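Local coordinates for protein vaginolysin (Gardnerella vaginalis, PDB 5IMY) that probably acts as a secreted, cholesterol-binding, pore-forming toxin that lyses host cells, as other cholesterol-dependent cytolysins do, at residues A[88-93]-A[106-111]; A[93-98]-A[350-355]; A[77-82]-A[99-104]. All coordinates share one frame; numbering follows the deposited sequence.

Interaction 1 (A[88-93]-A[106-111]); sequences RVYPGA and PSLISA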
loop_
_atom_site.group_PDB
_atom_site.type_symbol
_atom_site.label_atom_id
_atom_site.label_comp_id
_atom_site.label_asym_id
_atom_site.label_seq_id
_atom_site.Cartn_x
_atom_site.Cartn_y
_atom_site.Cartn_z
ATOM N N ARG A 88 -46.046 -15.263 12.187
ATOM C CA ARG A 88 -45.657 -16.667 12.166
ATOM C C ARG A 88 -44.466 -16.968 13.063
ATOM O O ARG A 88 -43.908 -18.067 12.984
ATOM C CB ARG A 88 -45.339 -17.097 10.733
ATOM C CG ARG A 88 -46.447 -16.777 9.745
ATOM C CD ARG A 88 -45.998 -15.839 8.636
ATOM N NE ARG A 88 -46.306 -16.405 7.328
ATOM C CZ ARG A 88 -46.515 -15.693 6.225
ATOM N NH1 ARG A 88 -46.467 -14.367 6.256
ATOM N NH2 ARG A 88 -46.785 -16.315 5.086
ATOM N N VAL A 89 -44.060 -16.027 13.908
ATOM C CA VAL A 89 -42.919 -16.209 14.794
ATOM C C VAL A 89 -43.449 -16.250 16.218
ATOM O O VAL A 89 -43.892 -15.230 16.760
ATOM C CB VAL A 89 -41.874 -15.099 14.619
ATOM C CG1 VAL A 89 -40.753 -15.251 15.643
ATOM C CG2 VAL A 89 -41.312 -15.135 13.211
ATOM N N TYR A 90 -43.408 -17.432 16.824
ATOM C CA TYR A 90 -43.744 -17.581 18.228
ATOM C C TYR A 90 -43.007 -18.792 18.766
ATOM O O TYR A 90 -42.694 -19.712 18.002
ATOM C CB TYR A 90 -45.257 -17.736 18.446
ATOM C CG TYR A 90 -45.937 -18.765 17.564
ATOM C CD1 TYR A 90 -46.110 -20.074 17.991
ATOM C CD2 TYR A 90 -46.423 -18.416 16.310
ATOM C CE1 TYR A 90 -46.740 -21.011 17.189
ATOM C CE2 TYR A 90 -47.052 -19.341 15.504
ATOM C CZ TYR A 90 -47.208 -20.635 15.945
ATOM O OH TYR A 90 -47.837 -21.555 15.138
ATOM N N PRO A 91 -42.692 -18.814 20.063
ATOM C CA PRO A 91 -42.105 -20.025 20.649
ATOM C C PRO A 91 -42.949 -21.254 20.352
ATOM O O PRO A 91 -44.140 -21.279 20.671
ATOM C CB PRO A 91 -42.072 -19.709 22.151
ATOM C CG PRO A 91 -42.059 -18.218 22.227
ATOM C CD PRO A 91 -42.842 -17.730 21.049
ATOM N N GLY A 92 -42.353 -22.266 19.723
ATOM C CA GLY A 92 -43.054 -23.495 19.412
ATOM C C GLY A 92 -43.576 -23.612 17.994
ATOM O O GLY A 92 -44.177 -24.641 17.660
ATOM N N ALA A 93 -43.375 -22.601 17.153
ATOM C CA ALA A 93 -43.844 -22.673 15.778
ATOM C C ALA A 93 -42.956 -23.595 14.953
ATOM O O ALA A 93 -41.758 -23.731 15.209
ATOM C CB ALA A 93 -43.869 -21.280 15.146
ATOM N N PRO A 106 -40.871 -16.950 7.180
ATOM C CA PRO A 106 -41.170 -18.380 7.290
ATOM C C PRO A 106 -42.665 -18.648 7.224
ATOM O O PRO A 106 -43.486 -17.853 7.685
ATOM C CB PRO A 106 -40.590 -18.759 8.656
ATOM C CG PRO A 106 -40.619 -17.491 9.440
ATOM C CD PRO A 106 -40.370 -16.390 8.448
ATOM N N SER A 107 -43.009 -19.786 6.630
ATOM C CA SER A 107 -44.383 -20.260 6.569
ATOM C C SER A 107 -44.549 -21.434 7.522
ATOM O O SER A 107 -43.662 -22.286 7.634
ATOM C CB SER A 107 -44.762 -20.681 5.147
ATOM O OG SER A 107 -43.929 -21.730 4.685
ATOM N N LEU A 108 -45.685 -21.468 8.209
ATOM C CA LEU A 108 -45.930 -22.506 9.196
ATOM C C LEU A 108 -46.163 -23.853 8.516
ATOM O O LEU A 108 -46.536 -23.937 7.343
ATOM C CB LEU A 108 -47.140 -22.150 10.057
ATOM C CG LEU A 108 -47.045 -20.832 10.825
ATOM C CD1 LEU A 108 -48.410 -20.415 11.344
ATOM C CD2 LEU A 108 -46.054 -20.958 11.968
ATOM N N ILE A 109 -45.921 -24.914 9.276
ATOM C CA ILE A 109 -46.319 -26.264 8.896
ATOM C C ILE A 109 -47.627 -26.548 9.613
ATOM O O ILE A 109 -47.660 -26.661 10.844
ATOM C CB ILE A 109 -45.250 -27.304 9.257
ATOM C CG1 ILE A 109 -43.931 -26.987 8.550
ATOM C CG2 ILE A 109 -45.723 -28.706 8.877
ATOM C CD1 ILE A 109 -42.754 -27.775 9.082
ATOM N N SER A 110 -48.715 -26.645 8.855
ATOM C CA SER A 110 -50.010 -26.966 9.435
ATOM C C SER A 110 -50.038 -28.449 9.780
ATOM O O SER A 110 -49.794 -29.299 8.917
ATOM C CB SER A 110 -51.137 -26.613 8.470
ATOM O OG SER A 110 -50.674 -25.759 7.439
ATOM N N ALA A 111 -50.322 -28.756 11.040
ATOM C CA ALA A 111 -50.392 -30.139 11.489
ATOM C C ALA A 111 -51.055 -30.158 12.854
ATOM O O ALA A 111 -51.068 -29.152 13.570
ATOM C CB ALA A 111 -49.007 -30.787 11.557
#
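L108 is the bump of this contact, and R88, Y90 and A93 together form the hollow that receives it. The leucine's CD2 branch goes in: it lies 3.7 Å from the OH of Y90, 3.7 Å from the backbone O of R88 and 3.9 Å from CB of A93. Its CD1 branch touches the same phenol, 4.0 Å from OH of Y90, and the two side chains cross at about a right angle. The pocket is built by a type II beta turn running from Y90 to A93, with G92 at positive phi in its third position. Because the turn doubles the chain back, CB of A93 comes to rest 3.4 Å above the plane of the Y90 ring, over its centre, and that methyl and the phenol meet the leucine together.

A second fit lies at the start of each segment. R88 bends at chi2 (120°) and again at chi3, so its chain wraps round the carbonyl of P106 and brings NE to 3.2 Å from P106 O. The proline ring fits more loosely beside V89, and it also packs on F95 and Y350 of the neighbouring strands. The loops before strand 94-96 and after helix 99-102 are thereby joined, an example of a contact between irregular loops made by the fit of side chains, without a hydrogen bond across it.

The N-H of R88 points poorly at the proline oxygen, which is why that close pair does not count as a bond. Polar ties go outward instead, from G92 O to R113 and from V89 O to K139. Between the loops, cohesion probably rests mainly on van der Waals fit, perhaps with some electrostatic attraction between the guanidinium and the P106 carbonyl.

Interaction 2 (A[93-98]-A[350-355]); sequences ALFRAD and YTTSFV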
loop_
_atom_site.group_PDB
_atom_site.type_symbol
_atom_site.label_atom_id
_atom_site.label_comp_id
_atom_site.label_asym_id
_atom_site.label_seq_id
_atom_site.Cartn_x
_atom_site.Cartn_y
_atom_site.Cartn_z
ATOM N N ALA A 93 -43.375 -22.601 17.153
ATOM C CA ALA A 93 -43.844 -22.673 15.778
ATOM C C ALA A 93 -42.956 -23.595 14.953
ATOM O O ALA A 93 -41.758 -23.731 15.209
ATOM C CB ALA A 93 -43.869 -21.280 15.146
ATOM N N LEU A 94 -43.561 -24.233 13.953
ATOM C CA LEU A 94 -42.866 -25.146 13.054
ATOM C C LEU A 94 -42.742 -24.515 11.675
ATOM O O LEU A 94 -43.729 -24.011 11.128
ATOM C CB LEU A 94 -43.606 -26.481 12.943
ATOM C CG LEU A 94 -43.624 -27.389 14.173
ATOM C CD1 LEU A 94 -44.566 -28.555 13.935
ATOM C CD2 LEU A 94 -42.227 -27.889 14.496
ATOM N N PHE A 95 -41.534 -24.550 11.114
ATOM C CA PHE A 95 -41.281 -24.093 9.756
ATOM C C PHE A 95 -40.571 -25.190 8.980
ATOM O O PHE A 95 -40.119 -26.193 9.539
ATOM C CB PHE A 95 -40.410 -22.830 9.717
ATOM C CG PHE A 95 -40.829 -21.756 10.675
ATOM C CD1 PHE A 95 -42.156 -21.390 10.802
ATOM C CD2 PHE A 95 -39.880 -21.106 11.442
ATOM C CE1 PHE A 95 -42.528 -20.394 11.685
ATOM C CE2 PHE A 95 -40.244 -20.114 12.325
ATOM C CZ PHE A 95 -41.569 -19.757 12.448
ATOM N N ARG A 96 -40.473 -24.982 7.673
ATOM C CA ARG A 96 -39.537 -25.719 6.841
ATOM C C ARG A 96 -38.264 -24.904 6.679
ATOM O O ARG A 96 -38.312 -23.684 6.496
ATOM C CB ARG A 96 -40.140 -26.014 5.467
ATOM C CG ARG A 96 -41.285 -27.001 5.497
ATOM C CD ARG A 96 -42.083 -26.970 4.208
ATOM N NE ARG A 96 -43.405 -27.562 4.398
ATOM C CZ ARG A 96 -44.527 -26.874 4.595
ATOM N NH1 ARG A 96 -44.519 -25.546 4.617
ATOM N NH2 ARG A 96 -45.672 -27.522 4.765
ATOM N N ALA A 97 -37.121 -25.581 6.764
ATOM C CA ALA A 97 -35.836 -24.952 6.473
ATOM C C ALA A 97 -35.744 -24.791 4.959
ATOM O O ALA A 97 -35.079 -25.553 4.253
ATOM C CB ALA A 97 -34.686 -25.781 7.031
ATOM N N ASP A 98 -36.440 -23.778 4.455
ATOM C CA ASP A 98 -36.620 -23.599 3.019
ATOM C C ASP A 98 -36.232 -22.171 2.642
ATOM O O ASP A 98 -35.555 -21.454 3.389
ATOM C CB ASP A 98 -38.064 -23.928 2.622
ATOM C CG ASP A 98 -39.049 -22.874 3.086
ATOM O OD1 ASP A 98 -38.868 -22.338 4.200
ATOM O OD2 ASP A 98 -40.001 -22.575 2.335
ATOM N N TYR A 350 -35.641 -14.248 17.039
ATOM C CA TYR A 350 -36.052 -15.622 17.276
ATOM C C TYR A 350 -34.977 -16.567 16.764
ATOM O O TYR A 350 -34.224 -16.242 15.842
ATOM C CB TYR A 350 -37.401 -15.942 16.609
ATOM C CG TYR A 350 -37.389 -15.955 15.096
ATOM C CD1 TYR A 350 -37.378 -17.154 14.392
ATOM C CD2 TYR A 350 -37.412 -14.772 14.369
ATOM C CE1 TYR A 350 -37.379 -17.172 13.009
ATOM C CE2 TYR A 350 -37.411 -14.782 12.986
ATOM C CZ TYR A 350 -37.395 -15.983 12.312
ATOM O OH TYR A 350 -37.396 -15.997 10.937
ATOM N N THR A 351 -34.910 -17.739 17.387
ATOM C CA THR A 351 -33.965 -18.786 17.029
ATOM C C THR A 351 -34.737 -20.045 16.662
ATOM O O THR A 351 -35.751 -20.366 17.290
ATOM C CB THR A 351 -33.006 -19.083 18.188
ATOM O OG1 THR A 351 -32.328 -17.882 18.573
ATOM C CG2 THR A 351 -31.980 -20.139 17.790
ATOM N N THR A 352 -34.259 -20.752 15.641
ATOM C CA THR A 352 -34.849 -22.015 15.227
ATOM C C THR A 352 -33.875 -23.154 15.494
ATOM O O THR A 352 -32.656 -22.988 15.403
ATOM C CB THR A 352 -35.223 -22.007 13.740
ATOM O OG1 THR A 352 -34.032 -21.962 12.941
ATOM C CG2 THR A 352 -36.107 -20.813 13.407
ATOM N N SER A 353 -34.433 -24.314 15.829
ATOM C CA SER A 353 -33.664 -25.528 16.043
ATOM C C SER A 353 -34.276 -26.651 15.219
ATOM O O SER A 353 -35.491 -26.687 14.999
ATOM C CB SER A 353 -33.633 -25.919 17.526
ATOM O OG SER A 353 -33.039 -24.899 18.309
ATOM N N PHE A 354 -33.427 -27.564 14.759
ATOM C CA PHE A 354 -33.899 -28.681 13.952
ATOM C C PHE A 354 -34.683 -29.665 14.810
ATOM O O PHE A 354 -34.295 -29.983 15.935
ATOM C CB PHE A 354 -32.724 -29.396 13.287
ATOM C CG PHE A 354 -32.109 -28.631 12.150
ATOM C CD1 PHE A 354 -32.787 -28.482 10.951
ATOM C CD2 PHE A 354 -30.846 -28.073 12.273
ATOM C CE1 PHE A 354 -32.224 -27.783 9.901
ATOM C CE2 PHE A 354 -30.277 -27.374 11.226
ATOM C CZ PHE A 354 -30.966 -27.228 10.038
ATOM N N VAL A 355 -35.799 -30.152 14.264
ATOM C CA VAL A 355 -36.614 -31.129 14.979
ATOM C C VAL A 355 -35.850 -32.436 15.152
ATOM O O VAL A 355 -35.981 -33.116 16.177
ATOM C CB VAL A 355 -37.945 -31.352 14.235
ATOM C CG1 VAL A 355 -38.752 -32.478 14.881
ATOM C CG2 VAL A 355 -38.754 -30.062 14.206
#
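L94 meets V355, F95 meets Y350 and T352, and A97 meets F354: four apolar touches between two strands of one curled antiparallel sheet and the residues just past their ends. Strands 94-96 and 347-354 do not pair with each other; both pair with strand 253-261, and their touching parts run 87° apart, so side chains rather than backbones bridge the angle.

L94 comes first. Its CD2 reaches CG2 of V355 at 4.1 Å, the two side chains crossing at about a right angle. F95 then sets its CB toward the strand. CG lies anti to the carbonyl carbon (chi1 -47°), and the CE2 corner of the ring stands 4.2 Å from CE1 of Y350, the two side chains meeting at a slant. The methyl of T352 approaches the phenyl differently, at its edge and near its plane, with CG2 4.3 Å from CD2 of F95. The hydroxyl of Y350 is engaged beyond this core, bonded to N104.

At A97 the chain leaves the strand through an inverse gamma turn centred on this residue. D98 follows as the N-cap of helix 99-102, its OD2 and OD1 making weak bonds to the backbone N atoms of N100 and L101. Across the segments, the last touch belongs to A97: its CB faces segment 350-355 and lies 4.3 Å from CE1 of F354, whose ring also meets that of Y34.

Interaction 3 (A[77-82]-A[99-104]); sequences SNLSVT and KNLMDN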
loop_
_atom_site.group_PDB
_atom_site.type_symbol
_atom_site.label_atom_id
_atom_site.label_comp_id
_atom_site.label_asym_id
_atom_site.label_seq_id
_atom_site.Cartn_x
_atom_site.Cartn_y
_atom_site.Cartn_z
ATOM N N SER A 77 -27.654 -17.483 13.899
ATOM C CA SER A 77 -28.851 -18.210 14.304
ATOM C C SER A 77 -29.862 -17.295 14.979
ATOM O O SER A 77 -30.891 -17.776 15.469
ATOM C CB SER A 77 -28.485 -19.359 15.248
ATOM O OG SER A 77 -28.134 -18.867 16.529
ATOM N N ASN A 78 -29.596 -15.994 15.015
ATOM C CA ASN A 78 -30.413 -15.021 15.734
ATOM C C ASN A 78 -31.132 -14.166 14.693
ATOM O O ASN A 78 -30.633 -13.122 14.272
ATOM C CB ASN A 78 -29.537 -14.182 16.663
ATOM C CG ASN A 78 -30.343 -13.350 17.635
ATOM O OD1 ASN A 78 -30.549 -12.156 17.425
ATOM N ND2 ASN A 78 -30.805 -13.978 18.710
ATOM N N LEU A 79 -32.311 -14.620 14.279
ATOM C CA LEU A 79 -33.059 -13.972 13.211
ATOM C C LEU A 79 -33.930 -12.853 13.766
ATOM O O LEU A 79 -34.472 -12.948 14.868
ATOM C CB LEU A 79 -33.935 -14.982 12.469
ATOM C CG LEU A 79 -33.197 -16.020 11.622
ATOM C CD1 LEU A 79 -32.679 -17.164 12.482
ATOM C CD2 LEU A 79 -34.105 -16.545 10.516
ATOM N N SER A 80 -34.068 -11.791 12.977
ATOM C CA SER A 80 -34.823 -10.622 13.401
ATOM C C SER A 80 -36.322 -10.864 13.280
ATOM O O SER A 80 -36.793 -11.554 12.373
ATOM C CB SER A 80 -34.438 -9.400 12.566
ATOM O OG SER A 80 -33.102 -9.006 12.817
ATOM N N VAL A 81 -37.069 -10.286 14.216
ATOM C CA VAL A 81 -38.527 -10.272 14.174
ATOM C C VAL A 81 -38.966 -8.949 13.565
ATOM O O VAL A 81 -38.456 -7.885 13.939
ATOM C CB VAL A 81 -39.127 -10.467 15.578
ATOM C CG1 VAL A 81 -40.644 -10.313 15.547
ATOM C CG2 VAL A 81 -38.745 -11.832 16.130
ATOM N N THR A 82 -39.911 -9.012 12.631
ATOM C CA THR A 82 -40.384 -7.840 11.912
ATOM C C THR A 82 -41.905 -7.816 11.929
ATOM O O THR A 82 -42.564 -8.773 12.342
ATOM C CB THR A 82 -39.889 -7.835 10.459
ATOM O OG1 THR A 82 -40.458 -8.946 9.754
ATOM C CG2 THR A 82 -38.374 -7.929 10.406
ATOM N N LYS A 99 -36.675 -21.738 1.457
ATOM C CA LYS A 99 -36.324 -20.410 0.965
ATOM C C LYS A 99 -37.024 -19.318 1.763
ATOM O O LYS A 99 -36.453 -18.245 1.991
ATOM C CB LYS A 99 -36.676 -20.291 -0.517
ATOM C CG LYS A 99 -36.008 -19.120 -1.218
ATOM C CD LYS A 99 -36.789 -18.687 -2.448
ATOM C CE LYS A 99 -36.071 -17.581 -3.208
ATOM N NZ LYS A 99 -36.430 -16.217 -2.720
ATOM N N ASN A 100 -38.264 -19.566 2.189
ATOM C CA ASN A 100 -39.001 -18.560 2.944
ATOM C C ASN A 100 -38.279 -18.209 4.239
ATOM O O ASN A 100 -38.099 -17.030 4.564
ATOM C CB ASN A 100 -40.417 -19.058 3.232
ATOM C CG ASN A 100 -41.317 -18.997 2.012
ATOM O OD1 ASN A 100 -41.148 -18.141 1.143
ATOM N ND2 ASN A 100 -42.281 -19.907 1.944
ATOM N N LEU A 101 -37.856 -19.225 4.995
ATOM C CA LEU A 101 -37.115 -18.966 6.224
ATOM C C LEU A 101 -35.840 -18.185 5.936
ATOM O O LEU A 101 -35.492 -17.256 6.674
ATOM C CB LEU A 101 -36.790 -20.283 6.930
ATOM C CG LEU A 101 -35.958 -20.176 8.213
ATOM C CD1 LEU A 101 -36.615 -19.252 9.231
ATOM C CD2 LEU A 101 -35.743 -21.552 8.813
ATOM N N MET A 102 -35.133 -18.542 4.861
ATOM C CA MET A 102 -33.918 -17.821 4.500
ATOM C C MET A 102 -34.211 -16.366 4.167
ATOM O O MET A 102 -33.345 -15.503 4.350
ATOM C CB MET A 102 -33.232 -18.513 3.321
ATOM C CG MET A 102 -32.613 -19.852 3.685
ATOM S SD MET A 102 -31.529 -20.523 2.410
ATOM C CE MET A 102 -32.717 -21.059 1.183
ATOM N N ASP A 103 -35.416 -16.073 3.683
ATOM C CA ASP A 103 -35.828 -14.703 3.411
ATOM C C ASP A 103 -36.454 -14.025 4.623
ATOM O O ASP A 103 -36.882 -12.871 4.520
ATOM C CB ASP A 103 -36.812 -14.675 2.237
ATOM C CG ASP A 103 -36.168 -15.087 0.927
ATOM O OD1 ASP A 103 -34.921 -15.108 0.857
ATOM O OD2 ASP A 103 -36.908 -15.382 -0.034
ATOM N N ASN A 104 -36.515 -14.714 5.764
ATOM C CA ASN A 104 -37.088 -14.179 6.996
ATOM C C ASN A 104 -38.601 -14.007 6.896
ATOM O O ASN A 104 -39.184 -13.158 7.575
ATOM C CB ASN A 104 -36.430 -12.851 7.386
ATOM C CG ASN A 104 -36.305 -12.681 8.889
ATOM O OD1 ASN A 104 -36.287 -13.659 9.637
ATOM N ND2 ASN A 104 -36.212 -11.437 9.339
#
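N104 and S80 make the hydrogen bond that crosses this contact: ND2 of N104 donates to the backbone O of S80 over 3.1 Å, with an N-H...O angle of 151°. The donor sits above the carbonyl plane, 35° out of it, so the nitrogen approaches from above the peptide group. Both ends of that amide are used. OD1 accepts the hydroxyl of Y350, and ND2 has a second, weak partner in D187 OD2. The S80 oxygen likewise receives a further weak bond from N85. With S80, Y350 and D187 all drawn to one amide, its flip is probably well defined, the nitrogen toward S80 and the oxygen toward the tyrosine.

The asparagine owes its place to the end of helix 99-102. N104 is the first residue to leave helical geometry, and it closes the helix in a Schellman motif: phi turns positive and bonds run back into the last turn, among them N104 N to L101 O at 2.9 Å. One turn of chain thus finishes the helix and aims a side chain at strand 79-80, which pairs with strand 347-354 in the large antiparallel sheet. Between the helix's first residue and the residue just past its end, K99 NZ forms a salt bridge to D103 OD2 at 2.9 Å, using the syn lone pair of that oxygen.

Apolar contact is carried by L79. Its CD2 lies 3.9 Å from CD1 of L101, the two leucines crossing at about a right angle. The same CD2 comes to 3.7 Å from OD1 of N104, as L79 and the asparagine run alongside each other in opposite senses. At the far end of the strand segment, T82 touches the amide through its methyl, CG2 standing 4.3 Å from ND2 of N104.

Overall arrangement
From the N terminus, 77-82 comes first and 88-93 next; strand 94-96 and helix 99-102 follow, then the loop segment 106-111, and 350-355 arrives about 240 residues later. Interaction 3 closes the loop from strand 79-80 to the helix, interaction 1 the shorter loop holding strand 94-96 and the helix, and interaction 2 the long excursion to strand 347-354. No loop nests in another: each pair crosses, so the segments interlock. Interactions 1 and 2 share A93, and I109 bonds to L94; Y350 links interactions 2 and 3 through L79 and N104. Together they tie the helix and two irregular loops to one curled sheet.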